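Local atomic coordinates of putative phosphatase (Bacteroides thetaiotaomicron, PDB entry 3KYA), a protein that is of unknown function but may be a phosphatase, binds zinc ions, and joins an IPT/TIG domain to a beta-propeller. Residues F316-G321 with G377-N382; E390-F395 with K405-G410. All coordinates share one frame; numbering follows the deposited sequence.

From the N terminus, an IPT/TIG domain precedes a ring of antiparallel sheets that form the blades of a beta-propeller. Strand 313-317 opens one blade, and the chain runs through its other three strands before strand 374-381 opens the next. Interaction 1 therefore closes a loop of 55 residues and ties the first strands of two neighbouring blades together. Interaction 2 follows in series, neither nested in the first nor crossing it, and closes a short hairpin loop within the second blade. Residues 377-382 and 390-395 link the two, because their strands are neighbours in that sheet: Val378 pairs with Tyr394, Val380 with Asp392, and the Phe379 and Phe393 rings meet.

Interaction 1 of 2, residues F316-G321 with G377-N382; sequences FIHPTG and GVFVKN
The ND1 atom of His318, whose ring packs against Phe379, is gripped twice from within its own turn. Thr320 N donates to ND1 at 3.2 Å, tilted out of the imidazole plane, and Thr320 OG1 lies 2.7 Å from the same ND1. His318 and Phe379 sit where adjacent blades of a beta-propeller meet: strand 313-317 begins one blade and strand 374-381 the next, and the touching parts run nearly parallel, 14° apart. No hydrogen bond crosses between the two segments; rings pack against backbone and against other side chains. A type I turn from His318 to Gly321, closed by Gly321 N on His318 O at 2.7 Å, carries the histidine at its first position. With CG anti to the backbone N (chi1 -172°), the imidazole presents its edge to the face of Phe379, the centroids 5.2 Å apart and the planes at 67°. Outside the segments, Glu389 OE2 bonds His318 NE2, so both ring nitrogens are tied, while Tyr323 and Tyr391 also meet this ring.

Phe379 is the main wedge between the blades. On the face that receives the imidazole it also takes the CA of His318, a CH-pi contact 3.9 Å from the ring centroid. Its CE2 reaches the backbone where strand 313-317 gives way to the turn, 3.5 Å from His318 N, and the carbonyl oxygen of Phe316 lies at the ring's edge. Nearer the root of the side chain, Pro319 CD rests on Phe379 CB at 3.6 Å. Tyr325 and Phe393, from the two blades, extend this aromatic cluster. Toward the N-terminal ends of both segments, Gly377 brings its bare backbone against the Phe316 ring, its N lying over one face while its carbonyl oxygen approaches Phe316 CD1 to 3.4 Å.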
loop_
_atom_site.group_PDB
_atom_site.type_symbol
_atom_site.label_atom_id
_atom_site.label_comp_id
_atom_site.label_asym_id
_atom_site.label_seq_id
_atom_site.Cartn_x
_atom_site.Cartn_y
_atom_site.Cartn_z
ATOM N N PHE A 316 7.779 -9.912 21.426
ATOM C CA PHE A 316 8.125 -10.470 20.110
ATOM C C PHE A 316 9.354 -9.740 19.597
ATOM O O PHE A 316 9.301 -8.532 19.298
ATOM C CB PHE A 316 6.940 -10.341 19.137
ATOM C CG PHE A 316 5.654 -10.859 19.703
ATOM C CD1 PHE A 316 5.413 -12.224 19.788
ATOM C CD2 PHE A 316 4.680 -9.982 20.171
ATOM C CE1 PHE A 316 4.252 -12.704 20.345
ATOM C CE2 PHE A 316 3.496 -10.463 20.712
ATOM C CZ PHE A 316 3.279 -11.827 20.801
ATOM N N ILE A 317 10.472 -10.460 19.523
ATOM C CA ILE A 317 11.758 -9.853 19.150
ATOM C C ILE A 317 12.073 -10.062 17.664
ATOM O O ILE A 317 11.903 -11.156 17.135
ATOM C CB ILE A 317 12.906 -10.397 20.023
ATOM C CG1 ILE A 317 12.565 -10.233 21.514
ATOM C CG2 ILE A 317 14.232 -9.701 19.682
ATOM C CD1 ILE A 317 13.572 -10.902 22.474
ATOM N N HIS A 318 12.522 -8.990 17.018
ATOM C CA HIS A 318 12.904 -8.985 15.613
ATOM C C HIS A 318 14.052 -9.994 15.402
ATOM O O HIS A 318 14.903 -10.151 16.289
ATOM C CB HIS A 318 13.331 -7.564 15.238
ATOM C CG HIS A 318 13.570 -7.344 13.782
ATOM N ND1 HIS A 318 14.797 -7.533 13.185
ATOM C CD2 HIS A 318 12.736 -6.927 12.801
ATOM C CE1 HIS A 318 14.710 -7.238 11.899
ATOM N NE2 HIS A 318 13.470 -6.857 11.642
ATOM N N PRO A 319 14.089 -10.674 14.241
ATOM C CA PRO A 319 15.164 -11.663 14.015
ATOM C C PRO A 319 16.601 -11.138 14.165
ATOM O O PRO A 319 17.496 -11.920 14.517
ATOM C CB PRO A 319 14.902 -12.165 12.585
ATOM C CG PRO A 319 13.441 -11.854 12.325
ATOM C CD PRO A 319 13.148 -10.604 13.108
ATOM N N THR A 320 16.827 -9.852 13.906
ATOM C CA THR A 320 18.153 -9.258 14.077
ATOM C C THR A 320 18.452 -9.002 15.553
ATOM O O THR A 320 19.591 -8.728 15.907
ATOM C CB THR A 320 18.286 -7.902 13.351
ATOM O OG1 THR A 320 17.352 -6.975 13.920
ATOM C CG2 THR A 320 18.042 -8.039 11.837
ATOM N N GLY A 321 17.421 -9.060 16.398
ATOM C CA GLY A 321 17.542 -8.775 17.826
ATOM C C GLY A 321 17.668 -7.282 18.132
ATOM O O GLY A 321 17.871 -6.901 19.275
ATOM N N GLY A 377 2.340 -12.978 17.468
ATOM C CA GLY A 377 2.884 -12.326 16.295
ATOM C C GLY A 377 4.196 -12.935 15.852
ATOM O O GLY A 377 4.919 -13.514 16.656
ATOM N N VAL A 378 4.505 -12.772 14.570
ATOM C CA VAL A 378 5.727 -13.288 13.984
ATOM C C VAL A 378 6.304 -12.322 12.957
ATOM O O VAL A 378 5.573 -11.567 12.324
ATOM C CB VAL A 378 5.472 -14.656 13.298
ATOM C CG1 VAL A 378 5.018 -15.667 14.332
ATOM C CG2 VAL A 378 4.438 -14.522 12.175
ATOM N N PHE A 379 7.626 -12.327 12.822
ATOM C CA PHE A 379 8.292 -11.527 11.795
ATOM C C PHE A 379 8.498 -12.367 10.535
ATOM O O PHE A 379 8.896 -13.526 10.616
ATOM C CB PHE A 379 9.613 -10.959 12.305
ATOM C CG PHE A 379 9.440 -9.919 13.353
ATOM C CD1 PHE A 379 9.245 -8.588 12.999
ATOM C CD2 PHE A 379 9.461 -10.251 14.694
ATOM C CE1 PHE A 379 9.069 -7.611 13.956
ATOM C CE2 PHE A 379 9.291 -9.265 15.663
ATOM C CZ PHE A 379 9.091 -7.943 15.287
ATOM N N VAL A 380 8.215 -11.776 9.382
ATOM C CA VAL A 380 8.293 -12.475 8.100
ATOM C C VAL A 380 9.050 -11.658 7.072
ATOM O O VAL A 380 8.759 -10.492 6.848
ATOM C CB VAL A 380 6.880 -12.777 7.560
ATOM C CG1 VAL A 380 6.932 -13.375 6.142
ATOM C CG2 VAL A 380 6.120 -13.685 8.541
ATOM N N LYS A 381 10.017 -12.296 6.430
ATOM C CA LYS A 381 10.825 -11.634 5.431
ATOM C C LYS A 381 9.983 -11.223 4.224
ATOM O O LYS A 381 9.136 -11.980 3.750
ATOM C CB LYS A 381 12.003 -12.522 5.012
ATOM C CG LYS A 381 12.891 -11.897 3.939
ATOM C CD LYS A 381 14.298 -12.521 3.885
ATOM C CE LYS A 381 15.192 -12.002 5.024
ATOM N NZ LYS A 381 16.599 -12.480 4.907
ATOM N N ASN A 382 10.184 -9.980 3.808
ATOM C CA ASN A 382 9.555 -9.416 2.636
ATOM C C ASN A 382 10.661 -9.259 1.577
ATOM O O ASN A 382 11.539 -8.410 1.740
ATOM C CB ASN A 382 8.921 -8.065 2.954
ATOM C CG ASN A 382 8.162 -7.489 1.769
ATOM O OD1 ASN A 382 8.395 -7.881 0.627
ATOM N ND2 ASN A 382 7.251 -6.558 2.038
#

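Interaction 2 of 2, residues E390-F395 with K405-G410; sequences EYDFYF and KVTPEG
Tyr391 meets the turn after the partner strand through its carbonyl oxygen, 3.3 Å from Pro408 CG. Asp392 follows, its OD1 against Pro408 CD and hydrogen-bonded to Tyr385 OH, its OD2 bonded to Asn382 ND2. The salt bridge from OD2 to Lys405 NZ is long at 3.9 Å, and a water that accepts from NZ at 2.8 Å gives OD2 only a weak bond. Phe393 pairs with Val406 through two backbone bonds, Phe393 N to Val406 O at 3.0 Å and Val406 N to Phe393 O at 2.7 Å. This antiparallel hydrogen-bonded pair belongs to the hairpin of strands 391-397 and 402-406, the middle two of a four-stranded propeller blade. On the sheet face opposite to Phe393, Tyr394 lies beside the Lys405 chain, which runs out extended with CG anti to the backbone N (chi1 178°) and sets CG over the ring, 4.1 Å from its centroid. Tyr394 OH holds a second water at 2.7 Å, which also accepts from Lys405 NZ. An alanine in place of Tyr394 would probably leave the lysine methylenes without their aromatic cover and its ammonium without this water link. Phe395 turns its ring edge to Val406, with CE1 3.7 Å from CG2.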
loop_
_atom_site.group_PDB
_atom_site.type_symbol
_atom_site.label_atom_id
_atom_site.label_comp_id
_atom_site.label_asym_id
_atom_site.label_seq_id
_atom_site.Cartn_x
_atom_site.Cartn_y
_atom_site.Cartn_z
ATOM N N GLU A 390 14.471 -6.013 6.708
ATOM C CA GLU A 390 13.977 -7.003 5.739
ATOM C C GLU A 390 12.670 -7.697 6.106
ATOM O O GLU A 390 12.240 -8.597 5.387
ATOM C CB GLU A 390 15.045 -8.078 5.541
ATOM C CG GLU A 390 16.371 -7.554 4.999
ATOM C CD GLU A 390 17.383 -8.668 4.763
ATOM O OE1 GLU A 390 17.501 -9.572 5.613
ATOM O OE2 GLU A 390 18.075 -8.630 3.729
ATOM N N TYR A 391 12.020 -7.265 7.184
ATOM C CA TYR A 391 10.830 -7.946 7.667
ATOM C C TYR A 391 9.603 -7.090 7.918
ATOM O O TYR A 391 9.697 -5.903 8.231
ATOM C CB TYR A 391 11.144 -8.627 9.009
ATOM C CG TYR A 391 12.244 -9.632 8.949
ATOM C CD1 TYR A 391 13.564 -9.245 9.094
ATOM C CD2 TYR A 391 11.968 -10.988 8.766
ATOM C CE1 TYR A 391 14.592 -10.166 9.030
ATOM C CE2 TYR A 391 12.993 -11.917 8.695
ATOM C CZ TYR A 391 14.303 -11.494 8.834
ATOM O OH TYR A 391 15.334 -12.392 8.773
ATOM N N ASP A 392 8.451 -7.749 7.777
ATOM C CA ASP A 392 7.159 -7.236 8.205
ATOM C C ASP A 392 6.762 -8.083 9.411
ATOM O O ASP A 392 7.393 -9.107 9.704
ATOM C CB ASP A 392 6.099 -7.345 7.113
ATOM C CG ASP A 392 6.317 -6.365 5.996
ATOM O OD1 ASP A 392 6.489 -5.159 6.301
ATOM O OD2 ASP A 392 6.285 -6.789 4.819
ATOM N N PHE A 393 5.711 -7.656 10.102
ATOM C CA PHE A 393 5.214 -8.331 11.294
ATOM C C PHE A 393 3.738 -8.687 11.080
ATOM O O PHE A 393 2.970 -7.871 10.560
ATOM C CB PHE A 393 5.396 -7.392 12.480
ATOM C CG PHE A 393 4.933 -7.944 13.802
ATOM C CD1 PHE A 393 5.712 -8.859 14.503
ATOM C CD2 PHE A 393 3.751 -7.513 14.367
ATOM C CE1 PHE A 393 5.299 -9.356 15.756
ATOM C CE2 PHE A 393 3.328 -8.006 15.613
ATOM C CZ PHE A 393 4.116 -8.929 16.301
ATOM N N TYR A 394 3.364 -9.910 11.438
ATOM C CA TYR A 394 2.009 -10.422 11.275
ATOM C C TYR A 394 1.529 -10.907 12.629
ATOM O O TYR A 394 2.304 -11.528 13.349
ATOM C CB TYR A 394 1.977 -11.588 10.290
ATOM C CG TYR A 394 2.267 -11.178 8.868
ATOM C CD1 TYR A 394 3.566 -10.944 8.436
ATOM C CD2 TYR A 394 1.237 -11.031 7.953
ATOM C CE1 TYR A 394 3.830 -10.578 7.115
ATOM C CE2 TYR A 394 1.486 -10.658 6.647
ATOM C CZ TYR A 394 2.773 -10.423 6.233
ATOM O OH TYR A 394 2.992 -10.049 4.923
ATOM N N PHE A 395 0.280 -10.610 12.987
ATOM C CA PHE A 395 -0.256 -11.052 14.281
ATOM C C PHE A 395 -1.729 -11.399 14.186
ATOM O O PHE A 395 -2.445 -10.899 13.312
ATOM C CB PHE A 395 -0.017 -10.001 15.378
ATOM C CG PHE A 395 -0.908 -8.780 15.289
ATOM C CD1 PHE A 395 -0.535 -7.652 14.546
ATOM C CD2 PHE A 395 -2.117 -8.751 15.970
ATOM C CE1 PHE A 395 -1.369 -6.530 14.484
ATOM C CE2 PHE A 395 -2.941 -7.638 15.917
ATOM C CZ PHE A 395 -2.560 -6.522 15.165
ATOM N N LYS A 405 -1.218 -7.287 9.383
ATOM C CA LYS A 405 0.157 -7.043 8.981
ATOM C C LYS A 405 0.566 -5.645 9.445
ATOM O O LYS A 405 -0.232 -4.711 9.361
ATOM C CB LYS A 405 0.286 -7.120 7.454
ATOM C CG LYS A 405 1.680 -6.821 6.906
ATOM C CD LYS A 405 1.664 -6.810 5.384
ATOM C CE LYS A 405 2.923 -6.231 4.798
ATOM N NZ LYS A 405 2.809 -6.050 3.308
ATOM N N VAL A 406 1.794 -5.527 9.942
ATOM C CA VAL A 406 2.357 -4.269 10.418
ATOM C C VAL A 406 3.714 -4.050 9.755
ATOM O O VAL A 406 4.646 -4.848 9.955
ATOM C CB VAL A 406 2.557 -4.245 11.976
ATOM C CG1 VAL A 406 3.075 -2.870 12.435
ATOM C CG2 VAL A 406 1.252 -4.589 12.726
ATOM N N THR A 407 3.832 -2.988 8.959
ATOM C CA THR A 407 5.101 -2.657 8.338
ATOM C C THR A 407 5.988 -1.998 9.399
ATOM O O THR A 407 5.487 -1.538 10.420
ATOM C CB THR A 407 4.938 -1.718 7.121
ATOM O OG1 THR A 407 4.387 -0.461 7.537
ATOM C CG2 THR A 407 4.044 -2.361 6.063
ATOM N N PRO A 408 7.305 -1.951 9.171
ATOM C CA PRO A 408 8.217 -1.327 10.136
ATOM C C PRO A 408 7.880 0.137 10.432
ATOM O O PRO A 408 8.163 0.611 11.523
ATOM C CB PRO A 408 9.573 -1.418 9.444
ATOM C CG PRO A 408 9.464 -2.584 8.584
ATOM C CD PRO A 408 8.046 -2.606 8.082
ATOM N N GLU A 409 7.256 0.810 9.469
ATOM C CA GLU A 409 6.850 2.213 9.587
ATOM C C GLU A 409 5.566 2.390 10.404
ATOM O O GLU A 409 5.188 3.518 10.738
ATOM C CB GLU A 409 6.653 2.837 8.187
ATOM C CG GLU A 409 7.923 2.939 7.309
ATOM C CD GLU A 409 8.462 1.606 6.774
ATOM O OE1 GLU A 409 7.739 0.572 6.812
ATOM O OE2 GLU A 409 9.635 1.599 6.300
ATOM N N GLY A 410 4.883 1.288 10.705
ATOM C CA GLY A 410 3.663 1.318 11.498
ATOM C C GLY A 410 2.353 1.309 10.732
ATOM O O GLY A 410 1.306 1.616 11.299
HETATM O O HOH W 1 5.024 -4.380 2.737
HETATM O O HOH W 2 1.853 -9.074 2.618
#